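PDB 1LJO: archaeal Sm-like protein AF-Sm2 from Archaeoglobus fulgidus, which probably binds RNA and forms a hexameric assembly of identical subunits. Local coordinates for residues M13-I18 / V30-V36; R19-K23 / L64-N68; E25-L29 / K51-R57. Residue numbers count along the deposited sequence, not the author numbering.

Interaction 1: M13-I18 / V30-V36; sequences MVGKII and VGKLEGV
Four backbone hydrogen bonds join Met-13–Ile-18 to Val-30–Val-36, in the hairpin of the first two strands of the Sm fold. Ile-18 and Gly-31 form an antiparallel hydrogen-bonded pair: Ile-18 N to Gly-31 O is 3.0 Å, and Gly-31 N to Ile-18 O is 3.2 Å. Next comes the non-hydrogen-bonded pair Ile-17/Lys-32, with CA atoms 4.4 Å apart. Leu-33 N then donates to Lys-16 O (3.0 Å), and Gly-15 N to Leu-33 O (2.7 Å). A type II turn, Met-13 to Lys-16, is closed by Lys-16 N to Met-13 O at 3.0 Å and follows the N-terminal helix. Gly-15 has positive phi (88°), where a CB would collide with the preceding carbonyl. Leu-33 (chi1 t, chi2 p) points its CB toward the turn. Leu-33 CD2 is 3.8 Å from Met-13 CB and 4.0 Å from Val-14 CG2. Ile-18 takes chi1 p and places CD1 4.0 Å from Leu-33 CB. Toward the start of 30-36, Ile-17 CG2 lies 3.8 Å from Val-30 CG1.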
# COMPACT_ATOMS: atom_id res chain seq x y z
N MET A 13 -13.17 11.35 -18.04
CA MET A 13 -14.30 10.51 -17.64
C MET A 13 -15.27 11.23 -16.70
O MET A 13 -16.32 10.69 -16.35
CB MET A 13 -13.80 9.24 -16.94
CG MET A 13 -13.12 8.22 -17.84
SD MET A 13 -12.52 6.79 -16.90
CE MET A 13 -10.77 6.99 -17.06
N VAL A 14 -14.92 12.44 -16.29
CA VAL A 14 -15.78 13.20 -15.39
C VAL A 14 -17.13 13.47 -16.04
O VAL A 14 -17.20 13.84 -17.22
CB VAL A 14 -15.13 14.55 -14.99
CG1 VAL A 14 -16.16 15.43 -14.29
CG2 VAL A 14 -13.95 14.29 -14.07
N GLY A 15 -18.19 13.30 -15.28
CA GLY A 15 -19.52 13.52 -15.82
C GLY A 15 -20.08 12.26 -16.46
O GLY A 15 -21.25 12.22 -16.85
N LYS A 16 -19.26 11.22 -16.57
CA LYS A 16 -19.70 9.97 -17.18
C LYS A 16 -19.68 8.82 -16.19
O LYS A 16 -19.11 8.93 -15.11
CB LYS A 16 -18.83 9.65 -18.39
CG LYS A 16 -18.79 10.79 -19.41
CD LYS A 16 -18.15 10.39 -20.72
CE LYS A 16 -18.23 11.54 -21.72
NZ LYS A 16 -17.71 11.16 -23.06
N ILE A 17 -20.30 7.71 -16.58
CA ILE A 17 -20.37 6.50 -15.75
C ILE A 17 -19.11 5.66 -15.89
O ILE A 17 -18.67 5.36 -17.00
CB ILE A 17 -21.56 5.61 -16.17
CG1 ILE A 17 -22.86 6.42 -16.18
CG2 ILE A 17 -21.66 4.41 -15.22
CD1 ILE A 17 -23.20 7.06 -14.86
N ILE A 18 -18.53 5.27 -14.75
CA ILE A 18 -17.33 4.46 -14.76
C ILE A 18 -17.48 3.27 -13.83
O ILE A 18 -18.35 3.26 -12.96
CB ILE A 18 -16.09 5.28 -14.31
CG1 ILE A 18 -16.24 5.71 -12.85
CG2 ILE A 18 -15.94 6.52 -15.19
CD1 ILE A 18 -14.97 6.32 -12.25
N VAL A 30 -19.84 1.13 -9.46
CA VAL A 30 -20.27 1.74 -10.70
C VAL A 30 -21.04 3.01 -10.35
O VAL A 30 -21.96 2.97 -9.53
CB VAL A 30 -21.19 0.80 -11.50
CG1 VAL A 30 -21.63 1.48 -12.79
CG2 VAL A 30 -20.49 -0.51 -11.78
N GLY A 31 -20.65 4.13 -10.95
CA GLY A 31 -21.34 5.37 -10.67
C GLY A 31 -20.86 6.51 -11.54
O GLY A 31 -19.98 6.33 -12.38
N LYS A 32 -21.44 7.69 -11.35
CA LYS A 32 -21.05 8.86 -12.13
C LYS A 32 -19.84 9.52 -11.48
O LYS A 32 -19.85 9.83 -10.28
CB LYS A 32 -22.21 9.86 -12.19
CG LYS A 32 -21.90 11.11 -13.03
CD LYS A 32 -22.98 12.17 -12.82
CE LYS A 32 -22.65 13.45 -13.57
NZ LYS A 32 -23.45 14.61 -13.07
N LEU A 33 -18.80 9.73 -12.28
CA LEU A 33 -17.59 10.36 -11.78
C LEU A 33 -17.84 11.86 -11.69
O LEU A 33 -17.91 12.55 -12.71
CB LEU A 33 -16.40 10.07 -12.70
CG LEU A 33 -15.07 10.68 -12.25
CD1 LEU A 33 -14.70 10.18 -10.87
CD2 LEU A 33 -13.98 10.34 -13.26
N GLU A 34 -17.98 12.36 -10.46
CA GLU A 34 -18.22 13.78 -10.22
C GLU A 34 -16.95 14.55 -9.94
O GLU A 34 -16.91 15.77 -10.09
CB GLU A 34 -19.19 13.95 -9.05
CG GLU A 34 -20.64 13.79 -9.44
CD GLU A 34 -21.15 14.96 -10.25
OE1 GLU A 34 -21.30 16.06 -9.68
OE2 GLU A 34 -21.39 14.78 -11.46
N GLY A 35 -15.90 13.85 -9.53
CA GLY A 35 -14.64 14.52 -9.24
C GLY A 35 -13.48 13.57 -9.06
O GLY A 35 -13.65 12.42 -8.65
N VAL A 36 -12.28 14.06 -9.37
CA VAL A 36 -11.06 13.27 -9.24
C VAL A 36 -9.88 14.23 -9.05
O VAL A 36 -9.96 15.39 -9.44
CB VAL A 36 -10.82 12.41 -10.52
CG1 VAL A 36 -10.79 13.30 -11.75
CG2 VAL A 36 -9.51 11.64 -10.40

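Interaction 2: R19-K23 / L64-N68; sequences RVEMK and LRGNN
Arg-19–Met-22 is extended and belongs to the first strand of the sheet. Leu-64–Asn-68 leaves a short strand and folds into a 3-10 turn over Gly-66–Asn-68, closed by Asn-68 N to Arg-65 O at 3.0 Å. The backbones come closest at the C-terminal end of both segments, with Lys-23 and Asn-68 CA atoms 5.2 Å apart. There Lys-23 N donates to Asn-68 O at 2.8 Å, with an N-H...O angle of 172°. The same carbonyl, Asn-68 O, is 3.3 Å from Met-22 CA.

Side chains fill the gap between the segments. Met-22 (chi m, m, m) puts CE 3.9 Å from Leu-64 CB, 3.6 Å from Arg-65 O and 3.9 Å from Asn-68 CB. Val-20 CG1 is 3.9 Å from Leu-64 CD1. Lys-23 CE passes 3.2 Å from Asn-68 OD1, but Lys-23 NZ bonds to Asn-68 OD1 of one neighbouring subunit, and a cadmium ion lies about 4 Å from this lysine side chain. Asn-68 ND2 donates to Val-69 O of another neighbouring subunit, while Gly-66 N bonds to Asn-41 OD1 in the same chain.

Arg-Gly-Asn-Asn is the Sm2-type signature, in the loop that helps line the central pore of Sm rings. Val-20, Met-22 and Leu-64 give the contact an apolar inner layer. At its polar end the side-chain amide of Asn-68 and the ammonium group of Lys-23 bond across subunit interfaces.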
# COMPACT_ATOMS: atom_id res chain seq x y z
N ARG A 19 -16.64 2.26 -14.03
CA ARG A 19 -16.63 1.06 -13.20
C ARG A 19 -15.26 1.03 -12.56
O ARG A 19 -14.25 1.19 -13.24
CB ARG A 19 -16.84 -0.20 -14.07
CG ARG A 19 -16.75 -1.52 -13.31
CD ARG A 19 -17.03 -2.71 -14.22
NE ARG A 19 -18.40 -2.71 -14.72
CZ ARG A 19 -19.44 -3.21 -14.05
NH1 ARG A 19 -19.27 -3.75 -12.85
NH2 ARG A 19 -20.66 -3.14 -14.57
N VAL A 20 -15.22 0.83 -11.24
CA VAL A 20 -13.96 0.82 -10.50
C VAL A 20 -13.73 -0.43 -9.66
O VAL A 20 -14.62 -0.87 -8.94
CB VAL A 20 -13.89 2.02 -9.52
CG1 VAL A 20 -12.53 2.05 -8.83
CG2 VAL A 20 -14.16 3.31 -10.27
N GLU A 21 -12.53 -0.98 -9.75
CA GLU A 21 -12.19 -2.14 -8.94
C GLU A 21 -11.24 -1.64 -7.85
O GLU A 21 -10.22 -1.03 -8.15
CB GLU A 21 -11.49 -3.22 -9.78
CG GLU A 21 -10.93 -4.36 -8.94
CD GLU A 21 -10.43 -5.51 -9.79
OE1 GLU A 21 -9.65 -5.26 -10.73
OE2 GLU A 21 -10.82 -6.66 -9.50
N MET A 22 -11.61 -1.88 -6.59
CA MET A 22 -10.81 -1.44 -5.45
C MET A 22 -10.06 -2.61 -4.84
O MET A 22 -10.55 -3.74 -4.82
CB MET A 22 -11.70 -0.81 -4.37
CG MET A 22 -12.49 0.41 -4.81
SD MET A 22 -11.44 1.80 -5.28
CE MET A 22 -10.82 2.33 -3.68
N LYS A 23 -8.87 -2.32 -4.31
CA LYS A 23 -8.05 -3.35 -3.70
C LYS A 23 -8.73 -3.97 -2.48
O LYS A 23 -8.72 -5.19 -2.31
CB LYS A 23 -6.69 -2.75 -3.31
CG LYS A 23 -5.69 -3.75 -2.77
CD LYS A 23 -4.28 -3.18 -2.80
CE LYS A 23 -4.18 -1.87 -2.03
NZ LYS A 23 -2.84 -1.24 -2.17
N LEU A 64 -13.76 7.34 -3.14
CA LEU A 64 -12.82 6.22 -3.19
C LEU A 64 -11.39 6.73 -3.03
O LEU A 64 -10.99 7.70 -3.67
CB LEU A 64 -12.98 5.47 -4.52
CG LEU A 64 -14.40 4.97 -4.83
CD1 LEU A 64 -14.43 4.24 -6.17
CD2 LEU A 64 -14.87 4.06 -3.72
N ARG A 65 -10.62 6.07 -2.16
CA ARG A 65 -9.24 6.46 -1.91
C ARG A 65 -8.36 6.04 -3.09
O ARG A 65 -8.30 4.86 -3.43
CB ARG A 65 -8.73 5.82 -0.62
CG ARG A 65 -7.34 6.25 -0.21
CD ARG A 65 -7.33 7.72 0.18
NE ARG A 65 -6.02 8.13 0.69
CZ ARG A 65 -5.02 8.54 -0.08
NH1 ARG A 65 -5.16 8.60 -1.40
NH2 ARG A 65 -3.86 8.90 0.48
N GLY A 66 -7.67 7.00 -3.68
CA GLY A 66 -6.82 6.74 -4.83
C GLY A 66 -5.79 5.62 -4.75
O GLY A 66 -5.67 4.83 -5.70
N ASN A 67 -5.06 5.51 -3.66
CA ASN A 67 -4.05 4.45 -3.62
C ASN A 67 -4.66 3.06 -3.49
O ASN A 67 -3.93 2.08 -3.55
CB ASN A 67 -3.03 4.69 -2.51
CG ASN A 67 -3.64 4.67 -1.14
OD1 ASN A 67 -4.33 5.60 -0.74
ND2 ASN A 67 -3.38 3.60 -0.40
N ASN A 68 -5.97 2.98 -3.30
CA ASN A 68 -6.61 1.67 -3.21
C ASN A 68 -7.44 1.35 -4.45
O ASN A 68 -8.13 0.32 -4.53
CB ASN A 68 -7.44 1.56 -1.93
CG ASN A 68 -6.55 1.42 -0.71
OD1 ASN A 68 -5.58 0.67 -0.73
ND2 ASN A 68 -6.86 2.15 0.35

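Interaction 3: E25-L29 / K51-R57; sequences EENQL and KGEEKVR. With ACY (acetic acid), chain C.
This surface contact sets the start of the second Sm strand beside the tight turn of a neighbouring beta hairpin. The turn, Lys-51 to Glu-54, is type II', with Gly-52 at its second position (phi 81°, psi -129°). Lys-51 N bonds to Glu-54 O at 2.8 Å; the return bond, Glu-54 N to Lys-51 O, is weak at 3.4 Å. Gln-28 reaches over with chi1 m and accepts Gly-52 N on OE1 at 3.0 Å. An acetic acid molecule, probably from the crystallisation liquor, joins both sides: its OXT accepts Lys-51 NZ (3.0 Å) and Gln-28 NE2 (3.3 Å). Asn-27 and Lys-51 are nearest in register, with CA atoms 5.4 Å apart. Asn-27 OD1 lies 2.9 Å from Lys-51 CE. Asn-27 ND2 bonds to Glu-49, which also forms a salt bridge with Arg-57. Val-56 CG2 is 4.3 Å from Asn-27 ND2. A classic beta bulge places Val-56 and Arg-57 opposite Glu-49. A type II' turn in a two-residue loop is typical of tight beta hairpins.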
# COMPACT_ATOMS: atom_id res chain seq x y z
N GLU A 25 -11.90 -4.27 -1.85
CA GLU A 25 -13.30 -4.51 -2.18
C GLU A 25 -13.43 -5.68 -3.16
O GLU A 25 -12.71 -5.75 -4.15
CB GLU A 25 -13.91 -3.25 -2.79
CG GLU A 25 -14.99 -2.60 -1.93
CD GLU A 25 -16.36 -3.21 -2.15
OE1 GLU A 25 -16.90 -3.07 -3.26
OE2 GLU A 25 -16.90 -3.83 -1.20
N GLU A 26 -14.34 -6.60 -2.88
CA GLU A 26 -14.54 -7.76 -3.74
C GLU A 26 -15.52 -7.50 -4.89
O GLU A 26 -15.47 -8.17 -5.93
CB GLU A 26 -15.02 -8.96 -2.90
CG GLU A 26 -16.15 -8.64 -1.94
CD GLU A 26 -16.31 -9.69 -0.86
OE1 GLU A 26 -15.34 -9.93 -0.10
OE2 GLU A 26 -17.41 -10.29 -0.76
N ASN A 27 -16.40 -6.52 -4.71
CA ASN A 27 -17.36 -6.16 -5.75
C ASN A 27 -16.93 -4.83 -6.36
O ASN A 27 -16.27 -4.04 -5.69
CB ASN A 27 -18.75 -6.01 -5.14
CG ASN A 27 -19.20 -7.25 -4.40
OD1 ASN A 27 -19.12 -8.35 -4.93
ND2 ASN A 27 -19.68 -7.07 -3.18
N GLN A 28 -17.29 -4.60 -7.61
CA GLN A 28 -16.91 -3.35 -8.27
C GLN A 28 -17.89 -2.23 -7.94
O GLN A 28 -19.02 -2.48 -7.54
CB GLN A 28 -16.86 -3.52 -9.79
CG GLN A 28 -15.96 -4.64 -10.29
CD GLN A 28 -16.71 -5.94 -10.51
OE1 GLN A 28 -17.68 -5.99 -11.28
NE2 GLN A 28 -16.26 -7.00 -9.85
N LEU A 29 -17.43 -0.99 -8.12
CA LEU A 29 -18.26 0.18 -7.89
C LEU A 29 -18.57 0.80 -9.24
O LEU A 29 -17.68 0.97 -10.07
CB LEU A 29 -17.55 1.21 -7.00
CG LEU A 29 -17.29 0.83 -5.54
CD1 LEU A 29 -18.53 0.18 -4.95
CD2 LEU A 29 -16.12 -0.13 -5.47
N LYS A 51 -21.42 -6.72 -9.39
CA LYS A 51 -20.62 -7.91 -9.65
C LYS A 51 -20.89 -8.15 -11.13
O LYS A 51 -21.71 -8.99 -11.50
CB LYS A 51 -21.11 -9.10 -8.83
CG LYS A 51 -20.47 -9.21 -7.46
CD LYS A 51 -20.97 -10.46 -6.73
CE LYS A 51 -19.90 -11.01 -5.81
NZ LYS A 51 -18.71 -11.43 -6.59
N GLY A 52 -20.21 -7.39 -11.98
CA GLY A 52 -20.44 -7.51 -13.40
C GLY A 52 -21.68 -6.69 -13.67
O GLY A 52 -21.76 -5.54 -13.24
N GLU A 53 -22.65 -7.27 -14.36
CA GLU A 53 -23.88 -6.55 -14.66
C GLU A 53 -24.91 -6.72 -13.55
O GLU A 53 -26.04 -6.25 -13.66
CB GLU A 53 -24.45 -7.03 -15.99
CG GLU A 53 -23.48 -6.94 -17.16
CD GLU A 53 -22.96 -5.53 -17.39
OE1 GLU A 53 -23.79 -4.63 -17.65
OE2 GLU A 53 -21.74 -5.32 -17.31
N GLU A 54 -24.51 -7.39 -12.47
CA GLU A 54 -25.41 -7.63 -11.34
C GLU A 54 -25.25 -6.63 -10.20
O GLU A 54 -24.18 -6.54 -9.60
CB GLU A 54 -25.20 -9.05 -10.80
CG GLU A 54 -25.54 -10.16 -11.78
CD GLU A 54 -27.00 -10.13 -12.21
OE1 GLU A 54 -27.88 -10.24 -11.33
OE2 GLU A 54 -27.26 -10.01 -13.42
N LYS A 55 -26.32 -5.90 -9.92
CA LYS A 55 -26.35 -4.91 -8.85
C LYS A 55 -26.59 -5.60 -7.50
O LYS A 55 -27.51 -6.42 -7.38
CB LYS A 55 -27.48 -3.91 -9.14
CG LYS A 55 -28.04 -3.16 -7.95
CD LYS A 55 -27.12 -2.06 -7.46
CE LYS A 55 -27.89 -0.77 -7.27
NZ LYS A 55 -29.12 -0.96 -6.46
N VAL A 56 -25.77 -5.28 -6.50
CA VAL A 56 -25.93 -5.89 -5.18
C VAL A 56 -26.23 -4.90 -4.06
O VAL A 56 -26.84 -5.27 -3.07
CB VAL A 56 -24.67 -6.70 -4.79
CG1 VAL A 56 -24.43 -7.81 -5.81
CG2 VAL A 56 -23.46 -5.80 -4.71
N ARG A 57 -25.82 -3.64 -4.22
CA ARG A 57 -26.08 -2.62 -3.20
C ARG A 57 -26.12 -1.21 -3.79
O ARG A 57 -25.31 -0.87 -4.66
CB ARG A 57 -24.99 -2.61 -2.12
CG ARG A 57 -25.01 -3.75 -1.12
CD ARG A 57 -24.22 -3.34 0.12
NE ARG A 57 -24.08 -4.41 1.10
CZ ARG A 57 -23.18 -5.39 1.02
NH1 ARG A 57 -22.33 -5.43 0.00
NH2 ARG A 57 -23.12 -6.31 1.97
C ACY C . -17.12 -10.58 -9.86
O ACY C . -16.96 -11.86 -10.07
OXT ACY C . -17.13 -9.97 -8.74
CH3 ACY C . -17.29 -9.78 -11.14
O HOH W 1 -17.57 -12.13 -3.69

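The three contacts follow the bent antiparallel sheet of one Sm domain. Interactions 1 and 2 share strand 17-22, and interactions 1 and 3 share strand 28-36. The centres of interactions 1 and 2 are about 13 Å apart, on opposite sides of the chain's centre. Arg-19 connects the regions: its NH1 is 3.6 Å from Val-30 CG2 of interaction 1, and its NH2 makes a weak hydrogen bond to Gly-52 O of interaction 3 at 3.0 Å. Val-20 N, 2.7 Å from Leu-29 O, continues the strand pairing between interactions 2 and 3. Interactions 1 and 2 touch the same neighbouring subunit; interaction 2, near the cadmium ion, carries the loop that lines the pore in Sm rings.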